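Local coordinates for protein lysyl oxidase (Pichia pastoris, PDB 1W7C) that probably oxidises primary amines, including the amino groups of peptidyl lysines, to aldehydes, using a copper ion and a topaquinone cofactor made from one of its own residues, at residues T197-E202 and A459-A464; T311-S314 and G318-F321; T384-Y389 and Y393-S398; L477-V482 and N659-T664. One frame throughout, in Å; residues are numbered along the deposited sequence. Where two conformers were deposited one is given.

In the fold
The four contacts form two neighbouring pairs. Contacts 2 and 3 knit beta hairpins inside the enzyme domain, of strands 307-314 and 318-326 and of strands 380-388 and 391-405. Their centres lie 12 Å apart, and Trp-313 of the first packs on Thr-384 and Ser-398 of the second, so the hairpins touch through the indole. Contacts 1 and 4, centres 11 Å apart, join loops and a short strand; both touch the second subunit and lie near the copper-binding histidines, and Gly-460 O is probably hydrogen-bonded to Thr-664 N. The pairs stand 25 to 35 Å apart between centres. Along the chain, contacts 2 and 3 are nested within the loop closed by contact 1; contact 4 opens afterwards.

Contact 1. Residues T197-E202 and A459-A464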
loop_
_atom_site.group_PDB
_atom_site.type_symbol
_atom_site.label_atom_id
_atom_site.label_comp_id
_atom_site.label_asym_id
_atom_site.label_seq_id
_atom_site.Cartn_x
_atom_site.Cartn_y
_atom_site.Cartn_z
ATOM N N THR A 197 27.496 13.421 -20.038
ATOM C CA THR A 197 28.048 12.392 -19.163
ATOM C C THR A 197 28.168 11.099 -19.922
ATOM O O THR A 197 27.565 10.930 -20.983
ATOM C CB THR A 197 27.166 12.139 -17.936
ATOM O OG1 THR A 197 25.984 11.427 -18.337
ATOM C CG2 THR A 197 26.714 13.429 -17.284
ATOM N N GLU A 198 28.928 10.170 -19.356
ATOM C CA GLU A 198 29.080 8.854 -19.941
ATOM C C GLU A 198 28.025 7.845 -19.462
ATOM O O GLU A 198 27.961 6.731 -19.986
ATOM C CB GLU A 198 30.477 8.302 -19.657
ATOM C CG GLU A 198 30.671 7.658 -18.286
ATOM C CD GLU A 198 32.050 7.026 -18.100
ATOM O OE1 GLU A 198 32.560 7.044 -16.954
ATOM O OE2 GLU A 198 32.621 6.490 -19.083
ATOM N N ASN A 199 27.174 8.256 -18.526
ATOM C CA ASN A 199 26.295 7.304 -17.816
ATOM C C ASN A 199 24.835 7.738 -17.783
ATOM O O ASN A 199 24.086 7.373 -16.891
ATOM C CB ASN A 199 26.809 7.042 -16.389
ATOM C CG ASN A 199 26.861 8.308 -15.539
ATOM O OD1 ASN A 199 27.136 9.398 -16.041
ATOM N ND2 ASN A 199 26.552 8.174 -14.260
ATOM N N ASP A 200 24.441 8.516 -18.768
ATOM C CA ASP A 200 23.038 8.919 -18.943
ATOM C C ASP A 200 22.525 9.756 -17.776
ATOM O O ASP A 200 21.330 9.765 -17.523
ATOM C CB ASP A 200 22.143 7.664 -19.130
ATOM C CG ASP A 200 20.792 7.988 -19.741
ATOM O OD1 ASP A 200 20.810 8.738 -20.741
ATOM O OD2 ASP A 200 19.676 7.567 -19.292
ATOM N N ALA A 201 23.417 10.494 -17.112
ATOM C CA ALA A 201 23.074 11.311 -15.941
ATOM C C ALA A 201 22.984 12.813 -16.225
ATOM O O ALA A 201 23.101 13.618 -15.327
ATOM C CB ALA A 201 24.064 11.044 -14.806
ATOM N N GLU A 202 22.766 13.171 -17.492
ATOM C CA GLU A 202 22.681 14.577 -17.934
ATOM C C GLU A 202 21.654 15.339 -17.110
ATOM O O GLU A 202 21.824 16.529 -16.846
ATOM C CB GLU A 202 22.330 14.653 -19.416
ATOM C CG GLU A 202 23.483 14.278 -20.349
ATOM C CD GLU A 202 23.798 12.780 -20.435
ATOM O OE1 GLU A 202 22.920 11.915 -20.154
ATOM O OE2 GLU A 202 24.918 12.469 -20.845
ATOM N N ALA A 459 11.272 4.824 -10.849
ATOM C CA ALA A 459 12.676 4.877 -10.451
ATOM C C ALA A 459 13.369 5.674 -11.585
ATOM O O ALA A 459 12.724 6.243 -12.505
ATOM C CB ALA A 459 13.316 3.445 -10.265
ATOM N N GLY A 460 14.667 5.695 -11.524
ATOM C CA GLY A 460 15.481 6.265 -12.563
ATOM C C GLY A 460 16.021 7.606 -12.106
ATOM O O GLY A 460 16.080 7.869 -10.905
ATOM N N TYR A 461 16.515 8.384 -13.077
ATOM C CA TYR A 461 17.059 9.712 -12.804
ATOM C C TYR A 461 15.965 10.724 -12.796
ATOM O O TYR A 461 15.131 10.781 -13.689
ATOM C CB TYR A 461 18.064 10.086 -13.877
ATOM C CG TYR A 461 19.423 9.421 -13.781
ATOM C CD1 TYR A 461 19.804 8.421 -14.653
ATOM C CD2 TYR A 461 20.317 9.790 -12.802
ATOM C CE1 TYR A 461 21.050 7.806 -14.543
ATOM C CE2 TYR A 461 21.553 9.199 -12.678
ATOM C CZ TYR A 461 21.918 8.219 -13.559
ATOM O OH TYR A 461 23.155 7.626 -13.460
ATOM N N ILE A 462 16.030 11.590 -11.818
ATOM C CA ILE A 462 15.120 12.731 -11.799
ATOM C C ILE A 462 15.506 13.801 -12.835
ATOM O O ILE A 462 16.660 13.917 -13.189
ATOM C CB ILE A 462 15.064 13.393 -10.393
ATOM C CG1 ILE A 462 16.424 13.971 -9.997
ATOM C CG2 ILE A 462 14.543 12.437 -9.387
ATOM C CD1 ILE A 462 16.420 14.805 -8.721
ATOM N N GLN A 463 14.536 14.601 -13.269
ATOM C CA GLN A 463 14.811 15.814 -14.001
ATOM C C GLN A 463 14.975 16.916 -12.971
ATOM O O GLN A 463 14.026 17.526 -12.538
ATOM C CB GLN A 463 13.726 16.114 -15.017
ATOM C CG GLN A 463 14.013 17.365 -15.815
ATOM C CD GLN A 463 13.024 17.642 -16.922
ATOM O OE1 GLN A 463 12.661 16.754 -17.651
ATOM N NE2 GLN A 463 12.608 18.886 -17.048
ATOM N N ALA A 464 16.209 17.092 -12.544
ATOM C CA ALA A 464 16.554 18.124 -11.596
ATOM C C ALA A 464 16.657 19.470 -12.304
ATOM O O ALA A 464 16.391 19.603 -13.521
ATOM C CB ALA A 464 17.856 17.770 -10.972
HETATM O O HOH W 1 25.087 5.602 -13.532
#
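Ala-201 packs on the Tyr-461 ring where two loops meet: 197-202, which follows the last residues of strand 187-195 in a five-stranded antiparallel sheet, and 459-464, which leaves strand 452-458 of the copper amine oxidase enzyme domain. The CB of Tyr-461 points toward the other loop, and with CG anti to the carbonyl carbon (chi1 -76°) the ring reaches across to it. The ring passes the backbone of Asp-200, whose O lies 3.5 Å from Tyr-461 CD1 and nearly as close to CE1, oblique to the ring. Ala-201 lies over one face, CA above the ring and CB nearer the rim by CE2 and CZ, 3.8 Å from Tyr-461 CZ. Ala-201 CA makes a CH-pi contact, 4.1 Å from the ring centroid and 13° off the normal. At the tip, Tyr-461 OH is gripped twice: it bonds to Thr-264 O and accepts a bond from water 1. The Asn-199 amide stands nearly perpendicular to the ring, at 82°. A phenylalanine here would probably keep the ring packing but leave Thr-264 O and water 1 without their hydroxyl partner. The second subunit packs against this contact: His-413 of that subunit meets the Tyr-461 ring edge-to-face and, in the conformer given, is hydrogen-bonded through NE2 to Asp-200 OD2. The loop 197-202 has its own internal brace, Ala-201 N to Thr-197 OG1 at 3.0 Å. Water 1 bridges the hydroxyl and the amide, 2.8 Å from Tyr-461 OH and 3.0 Å from Asn-199 ND2, which donates to it.

Contact 2. Residues T311-S314 and G318-F321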
loop_
_atom_site.group_PDB
_atom_site.type_symbol
_atom_site.label_atom_id
_atom_site.label_comp_id
_atom_site.label_asym_id
_atom_site.label_seq_id
_atom_site.Cartn_x
_atom_site.Cartn_y
_atom_site.Cartn_z
ATOM N N THR A 311 -4.137 -10.359 -23.501
ATOM C CA THR A 311 -3.323 -9.142 -23.508
ATOM C C THR A 311 -3.166 -8.596 -24.931
ATOM O O THR A 311 -3.316 -9.299 -25.922
ATOM C CB THR A 311 -1.900 -9.372 -22.946
ATOM O OG1 THR A 311 -1.206 -10.238 -23.829
ATOM C CG2 THR A 311 -1.921 -10.002 -21.544
ATOM N N SER A 312 -2.936 -7.307 -24.990
ATOM C CA SER A 312 -2.668 -6.587 -26.216
ATOM C C SER A 312 -1.586 -5.576 -25.941
ATOM O O SER A 312 -1.432 -5.120 -24.818
ATOM C CB SER A 312 -3.949 -5.890 -26.712
ATOM O OG SER A 312 -3.685 -5.209 -27.919
ATOM N N TRP A 313 -0.865 -5.190 -26.992
ATOM C CA TRP A 313 0.259 -4.259 -26.868
ATOM C C TRP A 313 0.164 -3.152 -27.894
ATOM O O TRP A 313 -0.068 -3.417 -29.088
ATOM C CB TRP A 313 1.567 -5.039 -27.093
ATOM C CG TRP A 313 2.771 -4.227 -26.744
ATOM C CD1 TRP A 313 3.483 -3.391 -27.579
ATOM C CD2 TRP A 313 3.427 -4.185 -25.479
ATOM N NE1 TRP A 313 4.531 -2.827 -26.889
ATOM C CE2 TRP A 313 4.513 -3.295 -25.597
ATOM C CE3 TRP A 313 3.215 -4.826 -24.244
ATOM C CZ2 TRP A 313 5.383 -3.041 -24.547
ATOM C CZ3 TRP A 313 4.102 -4.581 -23.199
ATOM C CH2 TRP A 313 5.156 -3.686 -23.354
ATOM N N SER A 314 0.382 -1.918 -27.449
ATOM C CA SER A 314 0.468 -0.768 -28.344
ATOM C C SER A 314 1.729 0.028 -28.116
ATOM O O SER A 314 2.291 0.042 -27.018
ATOM C CB SER A 314 -0.733 0.151 -28.174
ATOM O OG SER A 314 -0.667 0.896 -26.956
ATOM N N GLY A 318 1.843 0.515 -24.188
ATOM C CA GLY A 318 2.269 -0.760 -23.668
ATOM C C GLY A 318 1.124 -1.753 -23.596
ATOM O O GLY A 318 0.351 -1.870 -24.521
ATOM N N ILE A 319 0.994 -2.440 -22.466
ATOM C CA ILE A 319 0.069 -3.558 -22.347
ATOM C C ILE A 319 -1.339 -3.092 -21.989
ATOM O O ILE A 319 -1.514 -2.115 -21.259
ATOM C CB ILE A 319 0.587 -4.581 -21.335
ATOM C CG1 ILE A 319 0.121 -5.988 -21.681
ATOM C CG2 ILE A 319 0.191 -4.227 -19.888
ATOM C CD1 ILE A 319 0.805 -7.088 -20.861
ATOM N N SER A 320 -2.325 -3.817 -22.503
ATOM C CA SER A 320 -3.734 -3.666 -22.118
ATOM C C SER A 320 -4.277 -5.090 -21.908
ATOM O O SER A 320 -3.733 -6.083 -22.408
ATOM C CB SER A 320 -4.548 -3.073 -23.268
ATOM O OG SER A 320 -4.234 -1.740 -23.498
ATOM N N PHE A 321 -5.396 -5.153 -21.185
ATOM C CA PHE A 321 -6.070 -6.406 -20.876
ATOM C C PHE A 321 -7.508 -6.342 -21.375
ATOM O O PHE A 321 -8.194 -5.338 -21.140
ATOM C CB PHE A 321 -6.085 -6.649 -19.370
ATOM C CG PHE A 321 -4.722 -6.760 -18.763
ATOM C CD1 PHE A 321 -4.057 -5.613 -18.350
ATOM C CD2 PHE A 321 -4.110 -7.974 -18.608
ATOM C CE1 PHE A 321 -2.783 -5.701 -17.833
ATOM C CE2 PHE A 321 -2.833 -8.077 -18.073
ATOM C CZ PHE A 321 -2.178 -6.955 -17.669
#
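Trp-313 lays its indole face over Gly-318, and this is where the two strands pack most tightly. Gly-318 CA makes a CH-pi contact 3.8 Å from the centroid of the six-membered ring, 8° off the normal, while Ile-319 N sits over the same face nearer the rim. The backbone angles of Gly-318 would press any CB against the preceding carbonyl, so glycine is called for. Beyond it, Ile-319 crosses the indole at about a right angle, its CB 3.9 Å from Trp-313 CE3; with CG1 anti to the backbone N (chi1 -150°), CD1 turns instead to Thr-311 CG2 at 4.0 Å. The strands form an antiparallel beta hairpin in the enzyme domain, and Ser-312 and Ser-320 are a hydrogen-bonded pair, with Ser-320 N 2.8 Å from Ser-312 O. A second such pair, Ser-314 with Gly-318, closes the hairpin end. On the face that carries the serines the packing is looser: Ser-312 CB and Ser-320 CB approach only to 4.5 Å, and Ser-312 OG turns to Trp-21 O. Ser-314 is partly exposed, and its OG bonds to Thr-317 OG1. On the tight face, Trp-313 NE1 finds Gly-364 O, and the indole meets Phe-431 edge-to-face.

Contact 3. Residues T384-Y389 and Y393-S398; sequences TDTFEY and YNRTLS. With NAG (2-acetamido-2-deoxy-beta-D-glucopyranose), chain T.
Thr-384 and Thr-386 pair antiparallel with Arg-395 and Tyr-393, in two hydrogen-bonded pairs on either side of the non-hydrogen-bonded pair Asp-385 with Asn-394, the strand axes running at 158°. Arg-395 reaches back along this ladder: its chain is extended from CG to NE, which carries NH1 to Thr-386 OG1 at 2.8 Å. The bond is nearly straight (171°) and lies in the guanidinium plane. In the same plane, water 2 accepts from NH1 and water 4 from NH2; water 4 donates to Glu-388 OE2 at 2.7 Å. Glu-388 OE1 forms a salt bridge to Arg-315. The whole is a beta hairpin of strands 380-388 and 391-405, the second turning a corner at 396 and 397. Past the corner, in the conformer given, Ser-398 OG comes back to Thr-384 OG1 at 2.7 Å, and either may donate. The Tyr-393 ring has Glu-388 O at its edge, in plane, 3.8 Å from CE1, and water 4 over one face. On the opposite side Asn-394 ND2 is bonded covalently to C1 of the N-acetylglucosamine, while water 3 donates to Asn-394 OD1 at 2.6 Å and to OD2 of Asp-385, whose OD1 is hydrogen-bonded to Ser-23 OG.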
loop_
_atom_site.group_PDB
_atom_site.type_symbol
_atom_site.label_atom_id
_atom_site.label_comp_id
_atom_site.label_asym_id
_atom_site.label_seq_id
_atom_site.Cartn_x
_atom_site.Cartn_y
_atom_site.Cartn_z
ATOM N N THR A 384 6.281 -8.855 -28.075
ATOM C CA THR A 384 5.298 -7.975 -28.675
ATOM C C THR A 384 5.946 -7.195 -29.815
ATOM O O THR A 384 7.133 -7.311 -30.032
ATOM C CB THR A 384 4.710 -6.993 -27.645
ATOM O OG1 THR A 384 5.769 -6.177 -27.119
ATOM C CG2 THR A 384 4.080 -7.752 -26.485
ATOM N N ASP A 385 5.168 -6.359 -30.489
ATOM C CA ASP A 385 5.706 -5.621 -31.628
ATOM C C ASP A 385 5.035 -4.295 -31.798
ATOM O O ASP A 385 3.944 -4.048 -31.244
ATOM C CB ASP A 385 5.600 -6.472 -32.909
ATOM C CG ASP A 385 4.250 -7.089 -33.064
ATOM O OD1 ASP A 385 3.249 -6.338 -33.242
ATOM O OD2 ASP A 385 4.111 -8.335 -33.006
ATOM N N THR A 386 5.735 -3.401 -32.497
ATOM C CA THR A 386 5.215 -2.105 -32.887
ATOM C C THR A 386 5.717 -1.818 -34.305
ATOM O O THR A 386 6.604 -2.497 -34.824
ATOM C CB THR A 386 5.712 -0.975 -31.957
ATOM O OG1 THR A 386 7.144 -1.010 -31.928
ATOM C CG2 THR A 386 5.213 -1.156 -30.515
ATOM N N PHE A 387 5.196 -0.753 -34.883
ATOM C CA PHE A 387 5.669 -0.218 -36.164
ATOM C C PHE A 387 5.857 1.281 -36.061
ATOM O O PHE A 387 4.944 1.994 -35.644
ATOM C CB PHE A 387 4.682 -0.537 -37.309
ATOM C CG PHE A 387 5.091 0.071 -38.624
ATOM C CD1 PHE A 387 4.653 1.319 -38.999
ATOM C CD2 PHE A 387 5.995 -0.594 -39.435
ATOM C CE1 PHE A 387 5.073 1.878 -40.202
ATOM C CE2 PHE A 387 6.408 -0.055 -40.628
ATOM C CZ PHE A 387 5.956 1.186 -41.005
ATOM N N GLU A 388 7.030 1.772 -36.415
ATOM C CA GLU A 388 7.231 3.237 -36.494
ATOM C C GLU A 388 8.191 3.555 -37.620
ATOM O O GLU A 388 9.219 2.916 -37.753
ATOM C CB GLU A 388 7.791 3.824 -35.204
ATOM C CG GLU A 388 6.999 3.486 -33.967
ATOM C CD GLU A 388 7.427 4.308 -32.777
ATOM O OE1 GLU A 388 6.938 5.485 -32.637
ATOM O OE2 GLU A 388 8.220 3.768 -31.958
ATOM N N TYR A 389 7.858 4.564 -38.417
ATOM C CA TYR A 389 8.802 5.160 -39.373
ATOM C C TYR A 389 9.515 4.091 -40.181
ATOM O O TYR A 389 10.761 3.962 -40.145
ATOM C CB TYR A 389 9.862 5.976 -38.655
ATOM C CG TYR A 389 9.385 7.067 -37.747
ATOM C CD1 TYR A 389 8.911 8.276 -38.254
ATOM C CD2 TYR A 389 9.483 6.929 -36.373
ATOM C CE1 TYR A 389 8.516 9.294 -37.403
ATOM C CE2 TYR A 389 9.092 7.927 -35.522
ATOM C CZ TYR A 389 8.608 9.105 -36.030
ATOM O OH TYR A 389 8.238 10.092 -35.162
ATOM N N TYR A 393 9.201 -3.445 -35.348
ATOM C CA TYR A 393 10.048 -3.726 -34.187
ATOM C C TYR A 393 9.486 -4.951 -33.440
ATOM O O TYR A 393 8.334 -4.932 -32.985
ATOM C CB TYR A 393 10.054 -2.536 -33.215
ATOM C CG TYR A 393 10.724 -1.263 -33.696
ATOM C CD1 TYR A 393 10.125 -0.456 -34.661
ATOM C CD2 TYR A 393 11.920 -0.837 -33.139
ATOM C CE1 TYR A 393 10.713 0.716 -35.070
ATOM C CE2 TYR A 393 12.515 0.329 -33.546
ATOM C CZ TYR A 393 11.917 1.098 -34.528
ATOM O OH TYR A 393 12.500 2.260 -34.954
ATOM N N ASN A 394 10.302 -5.980 -33.296
ATOM C CA ASN A 394 9.965 -7.142 -32.514
ATOM C C ASN A 394 10.685 -7.005 -31.181
ATOM O O ASN A 394 11.915 -6.919 -31.139
ATOM C CB ASN A 394 10.470 -8.374 -33.253
ATOM C CG ASN A 394 9.580 -9.569 -33.120
ATOM O OD1 ASN A 394 8.402 -9.472 -32.813
ATOM N ND2 ASN A 394 10.153 -10.722 -33.443
ATOM N N ARG A 395 9.951 -7.063 -30.085
ATOM C CA ARG A 395 10.526 -6.871 -28.760
ATOM C C ARG A 395 10.349 -8.107 -27.917
ATOM O O ARG A 395 9.270 -8.400 -27.428
ATOM C CB ARG A 395 9.849 -5.694 -28.065
ATOM C CG ARG A 395 10.369 -4.381 -28.458
ATOM C CD ARG A 395 9.878 -3.204 -27.612
ATOM N NE ARG A 395 10.253 -1.995 -28.309
ATOM C CZ ARG A 395 9.654 -1.551 -29.395
ATOM N NH1 ARG A 395 8.530 -2.116 -29.818
ATOM N NH2 ARG A 395 10.115 -0.460 -29.998
ATOM N N THR A 396 11.422 -8.862 -27.773
ATOM C CA THR A 396 11.405 -10.022 -26.901
ATOM C C THR A 396 11.519 -9.509 -25.465
ATOM O O THR A 396 11.897 -8.355 -25.187
ATOM C CB THR A 396 12.536 -10.992 -27.216
ATOM O OG1 THR A 396 13.773 -10.345 -26.963
ATOM C CG2 THR A 396 12.503 -11.350 -28.719
ATOM N N LEU A 397 11.128 -10.374 -24.555
ATOM C CA LEU A 397 11.160 -10.071 -23.127
ATOM C C LEU A 397 10.416 -8.754 -22.827
ATOM O O LEU A 397 10.807 -7.959 -21.975
ATOM C CB LEU A 397 12.593 -10.074 -22.597
ATOM C CG LEU A 397 13.273 -11.462 -22.363
ATOM C CD1 LEU A 397 13.084 -12.549 -23.396
ATOM C CD2 LEU A 397 14.700 -11.190 -22.039
ATOM N N SER A 398 9.299 -8.545 -23.526
ATOM C CA SER A 398 8.535 -7.313 -23.439
ATOM C C SER A 398 7.650 -7.219 -22.185
ATOM O O SER A 398 7.533 -6.152 -21.593
ATOM C CB SER A 398 7.654 -7.181 -24.689
ATOM O OG SER A 398 6.867 -6.020 -24.649
HETATM C C1 NAG T . 9.428 -11.922 -33.107
HETATM C C2 NAG T . 9.553 -12.657 -34.458
HETATM C C3 NAG T . 9.018 -14.081 -34.366
HETATM C C4 NAG T . 9.719 -14.816 -33.230
HETATM C C5 NAG T . 9.642 -13.981 -31.936
HETATM C C6 NAG T . 10.437 -14.644 -30.805
HETATM C C7 NAG T . 9.567 -11.528 -36.609
HETATM C C8 NAG T . 8.771 -11.425 -37.875
HETATM N N2 NAG T . 8.892 -11.947 -35.537
HETATM O O3 NAG T . 9.236 -14.794 -35.571
HETATM O O4 NAG T . 9.146 -16.101 -33.076
HETATM O O5 NAG T . 10.176 -12.694 -32.178
HETATM O O6 NAG T . 11.817 -14.556 -31.102
HETATM O O7 NAG T . 10.766 -11.238 -36.600
HETATM O O HOH W 2 6.825 -4.097 -28.712
HETATM O O HOH W 3 5.900 -10.023 -32.353
HETATM O O HOH W 4 8.743 1.118 -32.122
HETATM O O HOH W 5 12.040 3.122 -37.295
#

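Contact 4. Residues L477-V482 and N659-T664; sequences LKIHDV and NDLPNT
Ile-479 CG1 lies between the backbone N and the carbonyl carbon (chi1 61°) and the chain then runs extended to CD1, while Leu-661 sets CG anti to its carbonyl carbon (chi1 -65°), CD1 continuing outward; Leu-661 CD1 comes to rest against the CB-CG1-CD1 side of Ile-479. Ile-479 CD1 is 3.9 Å from Leu-661 CD1 and 4.0 Å from Leu-661 CG, and the side chains cross obliquely. Leu-661 CD1 also presses close to the backbone, 3.3 Å from Ile-479 O, and stands 4.5 Å from His-480 CB. Ile-479 and His-480 form a classic beta bulge on strand 478-480, where both face the neighbouring strand 483-484. An alanine in place of Leu-661 would lack CG and both methyls, and is likely to open a gap beside Ile-479 CD1 and under Ile-479 O. The 659-664 segment bends through a cis peptide bond before Pro-662, and Leu-661 makes backbone hydrogen bonds with the second subunit. The preceding residue, Asp-660, has its OD1 held twice: Thr-664 OG1 donates to its anti lone pair at 2.8 Å, and NE2 of the copper ligand His-654 bonds to it as well. Across the segments the contact is thus van der Waals, methyl on methyl and methyl on the Ile-479 carbonyl oxygen; the polar bonds lie behind it, from Asp-660 to Thr-664 and to His-654, which Asp-660 probably positions as a second-shell residue.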
loop_
_atom_site.group_PDB
_atom_site.type_symbol
_atom_site.label_atom_id
_atom_site.label_comp_id
_atom_site.label_asym_id
_atom_site.label_seq_id
_atom_site.Cartn_x
_atom_site.Cartn_y
_atom_site.Cartn_z
ATOM N N LEU A 477 14.314 21.296 -3.289
ATOM C CA LEU A 477 15.361 21.261 -2.296
ATOM C C LEU A 477 16.725 21.278 -2.973
ATOM O O LEU A 477 16.884 20.750 -4.052
ATOM C CB LEU A 477 15.216 19.989 -1.438
ATOM C CG LEU A 477 13.866 19.839 -0.711
ATOM C CD1 LEU A 477 13.778 18.541 -0.032
ATOM C CD2 LEU A 477 13.660 20.988 0.261
ATOM N N LYS A 478 17.693 21.916 -2.333
ATOM C CA LYS A 478 19.073 21.837 -2.789
ATOM C C LYS A 478 19.646 20.497 -2.404
ATOM O O LYS A 478 19.845 20.213 -1.224
ATOM C CB LYS A 478 19.904 22.955 -2.172
ATOM C CG LYS A 478 21.303 23.040 -2.757
ATOM C CD LYS A 478 22.129 24.093 -2.017
ATOM C CE LYS A 478 23.586 24.023 -2.398
ATOM N NZ LYS A 478 24.360 25.115 -1.737
ATOM N N ILE A 479 19.872 19.653 -3.401
ATOM C CA ILE A 479 20.301 18.272 -3.167
ATOM C C ILE A 479 21.718 17.982 -3.656
ATOM O O ILE A 479 22.237 16.898 -3.419
ATOM C CB ILE A 479 19.312 17.272 -3.798
ATOM C CG1 ILE A 479 19.222 17.458 -5.320
ATOM C CG2 ILE A 479 17.933 17.406 -3.112
ATOM C CD1 ILE A 479 18.377 16.385 -6.034
ATOM N N HIS A 480 22.345 18.960 -4.309
ATOM C CA HIS A 480 23.778 18.845 -4.567
ATOM C C HIS A 480 24.281 20.295 -4.716
ATOM O O HIS A 480 23.491 21.252 -4.580
ATOM C CB HIS A 480 24.071 17.923 -5.771
ATOM C CG HIS A 480 25.473 17.401 -5.787
ATOM N ND1 HIS A 480 26.478 18.022 -6.496
ATOM C CD2 HIS A 480 26.040 16.337 -5.178
ATOM C CE1 HIS A 480 27.617 17.377 -6.287
ATOM N NE2 HIS A 480 27.373 16.339 -5.504
ATOM N N ASP A 481 25.584 20.485 -4.918
ATOM C CA ASP A 481 26.179 21.811 -4.777
ATOM C C ASP A 481 25.449 22.876 -5.581
ATOM O O ASP A 481 25.241 23.981 -5.077
ATOM C CB ASP A 481 27.644 21.822 -5.243
ATOM C CG ASP A 481 28.534 20.871 -4.464
ATOM O OD1 ASP A 481 29.604 21.319 -3.989
ATOM O OD2 ASP A 481 28.284 19.665 -4.306
ATOM N N VAL A 482 25.076 22.565 -6.826
ATOM C CA VAL A 482 24.320 23.503 -7.657
ATOM C C VAL A 482 23.085 22.857 -8.274
ATOM O O VAL A 482 22.648 23.239 -9.371
ATOM C CB VAL A 482 25.198 24.181 -8.737
ATOM C CG1 VAL A 482 26.247 25.059 -8.068
ATOM C CG2 VAL A 482 25.806 23.171 -9.668
ATOM N N ASN A 659 17.497 10.936 -0.999
ATOM C CA ASN A 659 17.134 9.541 -1.273
ATOM C C ASN A 659 16.759 9.297 -2.714
ATOM O O ASN A 659 16.366 8.183 -3.045
ATOM C CB ASN A 659 16.032 9.041 -0.303
ATOM C CG ASN A 659 16.426 7.755 0.378
ATOM O OD1 ASN A 659 17.575 7.629 0.859
ATOM N ND2 ASN A 659 15.529 6.773 0.409
ATOM N N ASP A 660 16.910 10.330 -3.563
ATOM C CA ASP A 660 16.740 10.255 -5.005
ATOM C C ASP A 660 18.060 10.391 -5.797
ATOM O O ASP A 660 18.019 10.450 -7.013
ATOM C CB ASP A 660 15.744 11.311 -5.450
ATOM C CG ASP A 660 14.385 11.100 -4.874
ATOM O OD1 ASP A 660 13.625 10.291 -5.477
ATOM O OD2 ASP A 660 14.040 11.668 -3.829
ATOM N N LEU A 661 19.192 10.455 -5.100
ATOM C CA LEU A 661 20.506 10.521 -5.748
ATOM C C LEU A 661 21.336 9.306 -5.402
ATOM O O LEU A 661 21.483 9.015 -4.222
ATOM C CB LEU A 661 21.277 11.782 -5.345
ATOM C CG LEU A 661 20.689 13.122 -5.791
ATOM C CD1 LEU A 661 21.539 14.250 -5.192
ATOM C CD2 LEU A 661 20.560 13.196 -7.296
ATOM N N PRO A 662 21.898 8.594 -6.374
ATOM C CA PRO A 662 21.861 8.917 -7.806
ATOM C C PRO A 662 20.546 8.657 -8.525
ATOM O O PRO A 662 20.340 9.233 -9.589
ATOM C CB PRO A 662 22.976 8.043 -8.385
ATOM C CG PRO A 662 22.991 6.840 -7.479
ATOM C CD PRO A 662 22.722 7.419 -6.094
ATOM N N ASN A 663 19.674 7.839 -7.942
ATOM C CA ASN A 663 18.391 7.487 -8.568
ATOM C C ASN A 663 17.281 7.451 -7.528
ATOM O O ASN A 663 17.510 7.190 -6.345
ATOM C CB ASN A 663 18.420 6.083 -9.187
ATOM C CG ASN A 663 18.723 6.023 -10.691
ATOM O OD1 ASN A 663 18.349 5.035 -11.318
ATOM N ND2 ASN A 663 19.384 7.025 -11.259
ATOM N N THR A 664 16.061 7.687 -7.999
ATOM C CA THR A 664 14.852 7.412 -7.252
ATOM C C THR A 664 14.697 5.906 -7.059
ATOM O O THR A 664 15.121 5.117 -7.877
ATOM C CB THR A 664 13.674 7.983 -8.060
ATOM O OG1 THR A 664 13.808 9.411 -8.111
ATOM C CG2 THR A 664 12.339 7.695 -7.421
#